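Cysteine desulfurase (Fervidobacterium islandicum, PDB 6A6E) probably removes sulfur from cysteine with the help of pyridoxal phosphate, as a SufS-type desulfurase feeding the Suf system for sulfur mobilisation. Local coordinates at residues A[306-309]-A[310-313]; A[312-315]-A[316-320]; A[298-301]-A[302-306]; A[16-19]-A[20-24]. All coordinates share one frame; numbering follows the deposited sequence.

Contact 1. Residues A[306-309]-A[310-313]; sequences IGFE and KVEK
Val311 N donates to Gly307 O (3.1 Å) in the first turn of helix 308-327, and the next two bonds of the ladder are Glu312 N to Phe308 O and Lys313 N to Glu309 O. Gly307 is the first residue past helix 290-306 and the N-cap of this one. Its phi is positive (106°), and a CB here would press against the carbonyl O of Ile306. Two apolar pairs lie on the inner side. Phe308 CD1 meets Val311 CB at 3.9 Å, the side chains slanted to each other. Ile306 CG2 touches Val311 CG2 at 4.0 Å, the two side chains crossing at about a right angle. The outer side is charged. Glu309 has CG anti to its backbone N (chi1 -170°), and a bend at chi2 turns its carboxylate toward the next turn of the helix. There Glu309 OE2 makes a long, weak salt bridge to Lys313 NZ (3.9 Å), which pairs more closely with Glu316. Glu309 OE1 also comes within 3.7 Å of Glu312 OE1. These like charges probably repel, but Glu312 OE1 accepts a bond from the backbone N of Lys219, which may ease this. Lys310 runs past Ile306 O, with CD 3.7 Å from that oxygen, and its NZ pairs with Glu14 of helix 12-20. Phe308 meets Phe89 of helix 70-90 edge-to-face, while Ile306 packs on Phe10 and Leu403 in loops.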
loop_
_atom_site.group_PDB
_atom_site.type_symbol
_atom_site.label_atom_id
_atom_site.label_comp_id
_atom_site.label_asym_id
_atom_site.label_seq_id
_atom_site.Cartn_x
_atom_site.Cartn_y
_atom_site.Cartn_z
ATOM N N ILE A 306 -11.930 -13.425 20.664
ATOM C CA ILE A 306 -11.946 -12.850 21.977
ATOM C C ILE A 306 -13.336 -12.354 22.282
ATOM O O ILE A 306 -13.841 -12.481 23.404
ATOM C CB ILE A 306 -11.021 -11.637 22.034
ATOM C CG1 ILE A 306 -9.582 -12.095 21.953
ATOM C CG2 ILE A 306 -11.261 -10.831 23.320
ATOM C CD1 ILE A 306 -8.623 -10.907 21.877
ATOM N N GLY A 307 -13.928 -11.730 21.282
ATOM C CA GLY A 307 -15.202 -11.099 21.399
ATOM C C GLY A 307 -15.057 -9.601 21.427
ATOM O O GLY A 307 -14.475 -9.032 22.371
ATOM N N PHE A 308 -15.597 -8.949 20.409
ATOM C CA PHE A 308 -15.225 -7.580 20.166
ATOM C C PHE A 308 -15.945 -6.631 21.124
ATOM O O PHE A 308 -15.425 -5.553 21.428
ATOM C CB PHE A 308 -15.485 -7.200 18.722
ATOM C CG PHE A 308 -14.824 -5.881 18.309
ATOM C CD1 PHE A 308 -13.446 -5.726 18.389
ATOM C CD2 PHE A 308 -15.597 -4.797 17.970
ATOM C CE1 PHE A 308 -12.838 -4.491 18.073
ATOM C CE2 PHE A 308 -15.013 -3.565 17.661
ATOM C CZ PHE A 308 -13.630 -3.415 17.700
ATOM N N GLU A 309 -17.122 -7.026 21.618
ATOM C CA GLU A 309 -17.791 -6.303 22.720
ATOM C C GLU A 309 -16.950 -6.306 24.006
ATOM O O GLU A 309 -16.860 -5.315 24.671
ATOM C CB GLU A 309 -19.255 -6.797 23.006
ATOM C CG GLU A 309 -20.050 -5.905 23.985
ATOM C CD GLU A 309 -20.198 -4.426 23.535
ATOM O OE1 GLU A 309 -20.312 -4.180 22.297
ATOM O OE2 GLU A 309 -20.198 -3.500 24.405
ATOM N N LYS A 310 -16.311 -7.405 24.329
ATOM C CA LYS A 310 -15.384 -7.385 25.397
ATOM C C LYS A 310 -14.186 -6.458 25.113
ATOM O O LYS A 310 -13.709 -5.775 26.017
ATOM C CB LYS A 310 -14.918 -8.784 25.704
ATOM C CG LYS A 310 -16.021 -9.684 26.276
ATOM C CD LYS A 310 -15.500 -11.104 26.396
ATOM C CE LYS A 310 -16.334 -11.990 27.288
ATOM N NZ LYS A 310 -15.488 -13.142 27.743
ATOM N N VAL A 311 -13.701 -6.412 23.857
ATOM C CA VAL A 311 -12.560 -5.560 23.529
ATOM C C VAL A 311 -12.952 -4.130 23.837
ATOM O O VAL A 311 -12.218 -3.417 24.495
ATOM C CB VAL A 311 -12.108 -5.745 22.036
ATOM C CG1 VAL A 311 -11.095 -4.677 21.627
ATOM C CG2 VAL A 311 -11.518 -7.144 21.839
ATOM N N GLU A 312 -14.139 -3.742 23.387
ATOM C CA GLU A 312 -14.635 -2.447 23.545
ATOM C C GLU A 312 -14.824 -2.053 24.998
ATOM O O GLU A 312 -14.382 -0.954 25.393
ATOM C CB GLU A 312 -15.920 -2.289 22.756
ATOM C CG GLU A 312 -16.602 -0.964 22.955
ATOM C CD GLU A 312 -17.881 -0.792 22.142
ATOM O OE1 GLU A 312 -18.124 -1.421 21.055
ATOM O OE2 GLU A 312 -18.652 0.083 22.569
ATOM N N LYS A 313 -15.440 -2.940 25.790
ATOM C CA LYS A 313 -15.592 -2.718 27.236
ATOM C C LYS A 313 -14.271 -2.616 27.963
ATOM O O LYS A 313 -14.144 -1.774 28.823
ATOM C CB LYS A 313 -16.439 -3.833 27.909
ATOM C CG LYS A 313 -17.944 -3.684 27.736
ATOM C CD LYS A 313 -18.498 -2.732 28.813
ATOM C CE LYS A 313 -19.993 -2.412 28.685
ATOM N NZ LYS A 313 -20.280 -1.385 27.633
#

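Contact 2. Residues A[312-315]-A[316-320]; sequences EKHV and EELSN
His314 CG stands anti to its backbone N (chi1 174°), while Glu317 CG sits between its own backbone N and carbonyl carbon (chi1 90°); together these torsions bring ring and carboxylate to one side of helix 308-327. The result is an i to i+3 His-carboxylate hydrogen bond. His314 ND1 donates to Glu317 OE2 (3.2 Å, 165°), and the oxygen lies almost in the ring plane. OE2 is met on its anti side, and the two planes are almost perpendicular. Leu318 CD1 lies over one face of the ring in a CH-pi contact, 3.9 Å from the centroid. His314 NE2 bonds to Asn405 O in a loop, and Glu317 also to Ser7 and Thr8 of the N-terminal segment. An alanine at His314 would remove the ring, and Glu317 OE2 and Asn405 O would probably each lose a partner while Leu318 CD1 lost the face it rests on. On the outer side Lys313 and Glu316 run side by side, and Lys313 NZ reaches Glu316 OE1 at 3.2 Å in a salt bridge. Val315 O takes two bonds from opposite faces of its plane: Ser319 N at 2.9 Å and Ser319 OG at 2.7 Å.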
loop_
_atom_site.group_PDB
_atom_site.type_symbol
_atom_site.label_atom_id
_atom_site.label_comp_id
_atom_site.label_asym_id
_atom_site.label_seq_id
_atom_site.Cartn_x
_atom_site.Cartn_y
_atom_site.Cartn_z
ATOM N N GLU A 312 -14.139 -3.742 23.387
ATOM C CA GLU A 312 -14.635 -2.447 23.545
ATOM C C GLU A 312 -14.824 -2.053 24.998
ATOM O O GLU A 312 -14.382 -0.954 25.393
ATOM C CB GLU A 312 -15.920 -2.289 22.756
ATOM C CG GLU A 312 -16.602 -0.964 22.955
ATOM C CD GLU A 312 -17.881 -0.792 22.142
ATOM O OE1 GLU A 312 -18.124 -1.421 21.055
ATOM O OE2 GLU A 312 -18.652 0.083 22.569
ATOM N N LYS A 313 -15.440 -2.940 25.790
ATOM C CA LYS A 313 -15.592 -2.718 27.236
ATOM C C LYS A 313 -14.271 -2.616 27.963
ATOM O O LYS A 313 -14.144 -1.774 28.823
ATOM C CB LYS A 313 -16.439 -3.833 27.909
ATOM C CG LYS A 313 -17.944 -3.684 27.736
ATOM C CD LYS A 313 -18.498 -2.732 28.813
ATOM C CE LYS A 313 -19.993 -2.412 28.685
ATOM N NZ LYS A 313 -20.280 -1.385 27.633
ATOM N N HIS A 314 -13.310 -3.490 27.653
ATOM C CA HIS A 314 -12.010 -3.448 28.286
ATOM C C HIS A 314 -11.325 -2.110 28.026
ATOM O O HIS A 314 -10.897 -1.429 28.969
ATOM C CB HIS A 314 -11.145 -4.597 27.840
ATOM C CG HIS A 314 -9.740 -4.537 28.345
ATOM N ND1 HIS A 314 -9.424 -4.562 29.685
ATOM C CD2 HIS A 314 -8.554 -4.509 27.687
ATOM C CE1 HIS A 314 -8.114 -4.540 29.835
ATOM N NE2 HIS A 314 -7.556 -4.508 28.641
ATOM N N VAL A 315 -11.275 -1.703 26.762
ATOM C CA VAL A 315 -10.707 -0.410 26.429
ATOM C C VAL A 315 -11.444 0.747 27.121
ATOM O O VAL A 315 -10.829 1.685 27.582
ATOM C CB VAL A 315 -10.656 -0.173 24.887
ATOM C CG1 VAL A 315 -10.074 1.184 24.623
ATOM C CG2 VAL A 315 -9.722 -1.164 24.230
ATOM N N GLU A 316 -12.765 0.646 27.206
ATOM C CA GLU A 316 -13.569 1.608 27.927
ATOM C C GLU A 316 -13.154 1.700 29.401
ATOM O O GLU A 316 -12.951 2.782 29.912
ATOM C CB GLU A 316 -15.044 1.233 27.787
ATOM C CG GLU A 316 -16.037 2.188 28.391
ATOM C CD GLU A 316 -17.417 1.986 27.778
ATOM O OE1 GLU A 316 -18.002 0.893 27.982
ATOM O OE2 GLU A 316 -17.909 2.900 27.076
ATOM N N GLU A 317 -12.963 0.585 30.059
ATOM C CA GLU A 317 -12.614 0.634 31.485
ATOM C C GLU A 317 -11.171 1.130 31.659
ATOM O O GLU A 317 -10.865 1.878 32.588
ATOM C CB GLU A 317 -12.880 -0.716 32.198
ATOM C CG GLU A 317 -11.720 -1.700 32.197
ATOM C CD GLU A 317 -12.116 -3.138 32.600
ATOM O OE1 GLU A 317 -13.159 -3.249 33.327
ATOM O OE2 GLU A 317 -11.372 -4.120 32.179
ATOM N N LEU A 318 -10.273 0.760 30.746
ATOM C CA LEU A 318 -8.932 1.301 30.811
ATOM C C LEU A 318 -8.943 2.797 30.631
ATOM O O LEU A 318 -8.222 3.477 31.316
ATOM C CB LEU A 318 -8.031 0.715 29.735
ATOM C CG LEU A 318 -7.601 -0.702 29.915
ATOM C CD1 LEU A 318 -6.855 -1.120 28.653
ATOM C CD2 LEU A 318 -6.714 -0.797 31.147
ATOM N N SER A 319 -9.744 3.277 29.688
ATOM C CA SER A 319 -9.845 4.698 29.396
ATOM C C SER A 319 -10.339 5.509 30.574
ATOM O O SER A 319 -9.814 6.614 30.829
ATOM C CB SER A 319 -10.791 5.000 28.226
ATOM O OG SER A 319 -10.405 4.325 27.055
ATOM N N ASN A 320 -11.396 5.022 31.226
ATOM C CA ASN A 320 -11.939 5.684 32.408
ATOM C C ASN A 320 -10.908 5.746 33.509
ATOM O O ASN A 320 -10.705 6.783 34.063
ATOM C CB ASN A 320 -13.184 4.998 32.905
ATOM C CG ASN A 320 -14.304 5.067 31.891
ATOM O OD1 ASN A 320 -14.319 5.923 31.025
ATOM N ND2 ASN A 320 -15.234 4.164 31.985
#

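Contact 3. Residues A[298-301]-A[302-306]; sequences YTID and YLESI
Tyr302 N to Tyr298 O, Leu303 N to Thr299 O, Glu304 N to Ile300 O and Ser305 N to Asp301 O make four successive i to i+4 hydrogen bonds, 2.9 to 3.0 Å long, in the last turns of helix 290-306. The bond to Thr299 O is the straightest of them at 165°. Side chains pack onto these carbonyls. Tyr302 CB rests 3.4 Å from Thr299 O. Leu303 CG is 3.5 Å from the same oxygen, so two residues lean on one carbonyl. Ile300 and Glu304 lie alongside each other and point the same way. Glu304 CG stands beside the backbone N and the chain bends at chi2 (-107°). This brings OE2 to 3.9 Å from Ile300 CG2, while CG comes close to Ile300 O. Both residues also touch Phe89 of helix 70-90. Asp301 pairs with Lys85 of that helix, which should balance its charge. Tyr302 swings its CG opposite the backbone N (chi1 175°), and its ring leaves the turn on another side. There OH bonds to Asp21 OD2, and the ring packs on Val49 of helix 47-59 and Ile18 of helix 12-20. Leu303 rests on Ile237, next in sequence to the pocket residue Lys236. The arrangement is that of a regular amphipathic alpha-helix in a PLP fold type I enzyme of the class-V aminotransferase family, its sides shared among several other helices.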
loop_
_atom_site.group_PDB
_atom_site.type_symbol
_atom_site.label_atom_id
_atom_site.label_comp_id
_atom_site.label_asym_id
_atom_site.label_seq_id
_atom_site.Cartn_x
_atom_site.Cartn_y
_atom_site.Cartn_z
ATOM N N TYR A 298 -7.571 -12.059 9.143
ATOM C CA TYR A 298 -7.194 -12.879 10.281
ATOM C C TYR A 298 -7.152 -12.117 11.608
ATOM O O TYR A 298 -7.463 -12.699 12.641
ATOM C CB TYR A 298 -5.868 -13.565 10.030
ATOM C CG TYR A 298 -5.925 -14.637 8.955
ATOM C CD1 TYR A 298 -7.000 -15.505 8.845
ATOM C CD2 TYR A 298 -4.852 -14.831 8.102
ATOM C CE1 TYR A 298 -7.016 -16.494 7.883
ATOM C CE2 TYR A 298 -4.877 -15.819 7.129
ATOM C CZ TYR A 298 -5.954 -16.620 7.024
ATOM O OH TYR A 298 -5.913 -17.597 6.064
ATOM N N THR A 299 -6.793 -10.827 11.565
ATOM C CA THR A 299 -6.905 -9.937 12.713
ATOM C C THR A 299 -8.329 -9.778 13.196
ATOM O O THR A 299 -8.632 -9.888 14.404
ATOM C CB THR A 299 -6.291 -8.570 12.346
ATOM O OG1 THR A 299 -4.939 -8.795 11.899
ATOM C CG2 THR A 299 -6.306 -7.631 13.447
ATOM N N ILE A 300 -9.225 -9.547 12.268
ATOM C CA ILE A 300 -10.629 -9.492 12.590
ATOM C C ILE A 300 -11.100 -10.858 13.149
ATOM O O ILE A 300 -11.871 -10.849 14.116
ATOM C CB ILE A 300 -11.456 -9.033 11.386
ATOM C CG1 ILE A 300 -11.181 -7.550 11.090
ATOM C CG2 ILE A 300 -12.951 -9.129 11.641
ATOM C CD1 ILE A 300 -11.755 -7.152 9.756
ATOM N N ASP A 301 -10.683 -12.010 12.570
ATOM C CA ASP A 301 -11.055 -13.273 13.183
ATOM C C ASP A 301 -10.577 -13.356 14.648
ATOM O O ASP A 301 -11.297 -13.869 15.506
ATOM C CB ASP A 301 -10.497 -14.517 12.464
ATOM C CG ASP A 301 -11.032 -14.694 11.028
ATOM O OD1 ASP A 301 -12.131 -14.168 10.697
ATOM O OD2 ASP A 301 -10.335 -15.378 10.257
ATOM N N TYR A 302 -9.362 -12.917 14.917
ATOM C CA TYR A 302 -8.821 -12.908 16.276
ATOM C C TYR A 302 -9.657 -12.046 17.239
ATOM O O TYR A 302 -10.057 -12.483 18.353
ATOM C CB TYR A 302 -7.388 -12.446 16.244
ATOM C CG TYR A 302 -6.737 -12.285 17.587
ATOM C CD1 TYR A 302 -6.231 -13.375 18.270
ATOM C CD2 TYR A 302 -6.613 -11.035 18.171
ATOM C CE1 TYR A 302 -5.608 -13.218 19.514
ATOM C CE2 TYR A 302 -6.050 -10.868 19.425
ATOM C CZ TYR A 302 -5.536 -11.959 20.093
ATOM O OH TYR A 302 -4.943 -11.775 21.340
ATOM N N LEU A 303 -9.983 -10.842 16.825
ATOM C CA LEU A 303 -10.768 -9.989 17.656
ATOM C C LEU A 303 -12.149 -10.608 17.929
ATOM O O LEU A 303 -12.677 -10.460 19.016
ATOM C CB LEU A 303 -10.916 -8.611 17.042
ATOM C CG LEU A 303 -9.620 -7.772 16.965
ATOM C CD1 LEU A 303 -9.869 -6.550 16.103
ATOM C CD2 LEU A 303 -9.245 -7.344 18.350
ATOM N N GLU A 304 -12.769 -11.236 16.931
ATOM C CA GLU A 304 -14.105 -11.777 17.113
ATOM C C GLU A 304 -14.025 -13.040 17.970
ATOM O O GLU A 304 -14.976 -13.317 18.633
ATOM C CB GLU A 304 -14.839 -12.072 15.807
ATOM C CG GLU A 304 -14.753 -11.018 14.731
ATOM C CD GLU A 304 -15.988 -10.207 14.468
ATOM O OE1 GLU A 304 -16.513 -9.626 15.432
ATOM O OE2 GLU A 304 -16.355 -10.056 13.254
ATOM N N SER A 305 -12.913 -13.778 17.966
ATOM C CA SER A 305 -12.738 -14.919 18.864
ATOM C C SER A 305 -12.641 -14.504 20.346
ATOM O O SER A 305 -13.208 -15.165 21.181
ATOM C CB SER A 305 -11.532 -15.788 18.512
ATOM O OG SER A 305 -10.334 -15.331 19.128
ATOM N N ILE A 306 -11.930 -13.425 20.664
ATOM C CA ILE A 306 -11.946 -12.850 21.977
ATOM C C ILE A 306 -13.336 -12.354 22.282
ATOM O O ILE A 306 -13.841 -12.481 23.404
ATOM C CB ILE A 306 -11.021 -11.637 22.034
ATOM C CG1 ILE A 306 -9.582 -12.095 21.953
ATOM C CG2 ILE A 306 -11.261 -10.831 23.320
ATOM C CD1 ILE A 306 -8.623 -10.907 21.877
#

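Contact 4. Residues A[16-19]-A[20-24]; sequences SNIL and NDFPA
Ile18 and Phe22 pack side by side and point the same way at the C-terminal end of helix 12-20, where i to i+4 bonds give way to i to i+3 bonds of the 3-10 type. Ile18 CG2 touches Phe22 CE1 at 4.1 Å. Ile18 O sits by the rim of the ring, 3.3 Å from Phe22 CD1. This is the buried side, and Tyr302 and Tyr404 add to it. The backbone tightens at the helix end. Asp21 N bonds to Ile18 O (2.8 Å) and only weakly to Asn17 O, and Phe22 N bonds to Leu19 O (3.1 Å). In both of the shorter-span bonds the donor stands above the carbonyl plane. The other side is wet. Asp21 CG lies beside its backbone N (chi1 -73°), which lets OD1 share a water with Asn17 O; the water donates to both. Another donates to Ser16 O and, weakly, to Asn20 OD1, and a third donates to Asn17 OD1 and weakly accepts from Asn20 ND2. A leucine in place of Asp21 would probably leave Tyr302 OH without its OD2 partner and the water on Asn17 O without its second acceptor. The last water ties the turn to the loop, donating to Leu19 O at 2.9 Å and to Phe22 O at 2.8 Å.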
loop_
_atom_site.group_PDB
_atom_site.type_symbol
_atom_site.label_atom_id
_atom_site.label_comp_id
_atom_site.label_asym_id
_atom_site.label_seq_id
_atom_site.Cartn_x
_atom_site.Cartn_y
_atom_site.Cartn_z
ATOM N N SER A 16 -4.683 -13.180 30.614
ATOM C CA SER A 16 -3.329 -13.640 30.588
ATOM C C SER A 16 -2.950 -14.260 29.222
ATOM O O SER A 16 -1.821 -14.098 28.736
ATOM C CB SER A 16 -3.107 -14.670 31.704
ATOM O OG SER A 16 -1.783 -15.086 31.614
ATOM N N ASN A 17 -3.884 -15.008 28.659
ATOM C CA ASN A 17 -3.755 -15.586 27.322
ATOM C C ASN A 17 -3.612 -14.516 26.220
ATOM O O ASN A 17 -2.776 -14.648 25.308
ATOM C CB ASN A 17 -4.996 -16.416 26.992
ATOM C CG ASN A 17 -4.939 -17.798 27.585
ATOM O OD1 ASN A 17 -3.880 -18.281 27.954
ATOM N ND2 ASN A 17 -6.091 -18.436 27.681
ATOM N N ILE A 18 -4.440 -13.477 26.315
ATOM C CA ILE A 18 -4.310 -12.336 25.422
ATOM C C ILE A 18 -2.917 -11.719 25.475
ATOM O O ILE A 18 -2.241 -11.651 24.446
ATOM C CB ILE A 18 -5.410 -11.334 25.677
ATOM C CG1 ILE A 18 -6.741 -11.982 25.270
ATOM C CG2 ILE A 18 -5.134 -10.037 24.915
ATOM C CD1 ILE A 18 -7.980 -11.240 25.792
ATOM N N LEU A 19 -2.439 -11.329 26.664
ATOM C CA LEU A 19 -1.131 -10.749 26.765
ATOM C C LEU A 19 -0.061 -11.666 26.195
ATOM O O LEU A 19 0.927 -11.196 25.567
ATOM C CB LEU A 19 -0.800 -10.371 28.221
ATOM C CG LEU A 19 -1.234 -9.030 28.837
ATOM C CD1 LEU A 19 -2.485 -8.442 28.244
ATOM C CD2 LEU A 19 -1.402 -9.201 30.355
ATOM N N ASN A 20 -0.213 -12.974 26.367
ATOM C CA ASN A 20 0.822 -13.850 25.822
ATOM C C ASN A 20 0.842 -13.880 24.273
ATOM O O ASN A 20 1.778 -14.350 23.693
ATOM C CB ASN A 20 0.720 -15.278 26.410
ATOM C CG ASN A 20 1.357 -15.387 27.819
ATOM O OD1 ASN A 20 2.176 -14.524 28.245
ATOM N ND2 ASN A 20 0.968 -16.454 28.566
ATOM N N ASP A 21 -0.212 -13.397 23.628
ATOM C CA ASP A 21 -0.277 -13.315 22.155
ATOM C C ASP A 21 0.666 -12.224 21.597
ATOM O O ASP A 21 0.927 -12.242 20.399
ATOM C CB ASP A 21 -1.705 -12.996 21.707
ATOM C CG ASP A 21 -2.653 -14.164 21.870
ATOM O OD1 ASP A 21 -2.177 -15.269 21.657
ATOM O OD2 ASP A 21 -3.861 -13.954 22.128
ATOM N N PHE A 22 1.164 -11.294 22.441
ATOM C CA PHE A 22 1.978 -10.139 21.984
ATOM C C PHE A 22 3.413 -10.177 22.447
ATOM O O PHE A 22 3.729 -9.660 23.505
ATOM C CB PHE A 22 1.308 -8.862 22.410
ATOM C CG PHE A 22 -0.037 -8.727 21.831
ATOM C CD1 PHE A 22 -1.130 -9.299 22.479
ATOM C CD2 PHE A 22 -0.230 -8.158 20.561
ATOM C CE1 PHE A 22 -2.399 -9.263 21.931
ATOM C CE2 PHE A 22 -1.531 -8.084 20.021
ATOM C CZ PHE A 22 -2.617 -8.667 20.691
ATOM N N PRO A 23 4.279 -10.780 21.651
ATOM C CA PRO A 23 5.613 -10.994 22.115
ATOM C C PRO A 23 6.361 -9.725 22.473
ATOM O O PRO A 23 7.252 -9.808 23.304
ATOM C CB PRO A 23 6.295 -11.695 20.954
ATOM C CG PRO A 23 5.178 -12.324 20.180
ATOM C CD PRO A 23 4.062 -11.347 20.310
ATOM N N ALA A 24 6.040 -8.574 21.878
ATOM C CA ALA A 24 6.773 -7.372 22.218
ATOM C C ALA A 24 6.684 -7.065 23.723
ATOM O O ALA A 24 7.542 -6.411 24.250
ATOM C CB ALA A 24 6.273 -6.171 21.429
HETATM O O HOH W 1 0.582 -12.981 30.568
HETATM O O HOH W 2 -1.935 -16.807 24.135
HETATM O O HOH W 3 -1.199 -18.455 27.081
HETATM O O HOH W 4 3.806 -11.319 25.761
#

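In the fold
From the N terminus, contact 4 comes first, at the end of helix 12-20. Contact 3 follows far along the chain in helix 290-306, and contacts 1 and 2 continue from it into helix 308-327. None of the four closes a long loop, and none nests in another. Contacts 3 and 1 share Ile306, and contacts 1 and 2 share Glu312 and Lys313, so these three run on in series. Leu303 packs on Phe308 and Val311 across the Gly307 break. Contact 4 returns to this run in space: Ile18 CD1 meets Ile306 CD1 at 4.0 Å, and Asp21 meets Tyr302. The N-terminal helix is thereby tied to the helix pair, and contact 2 lies beyond without touching contacts 3 or 4.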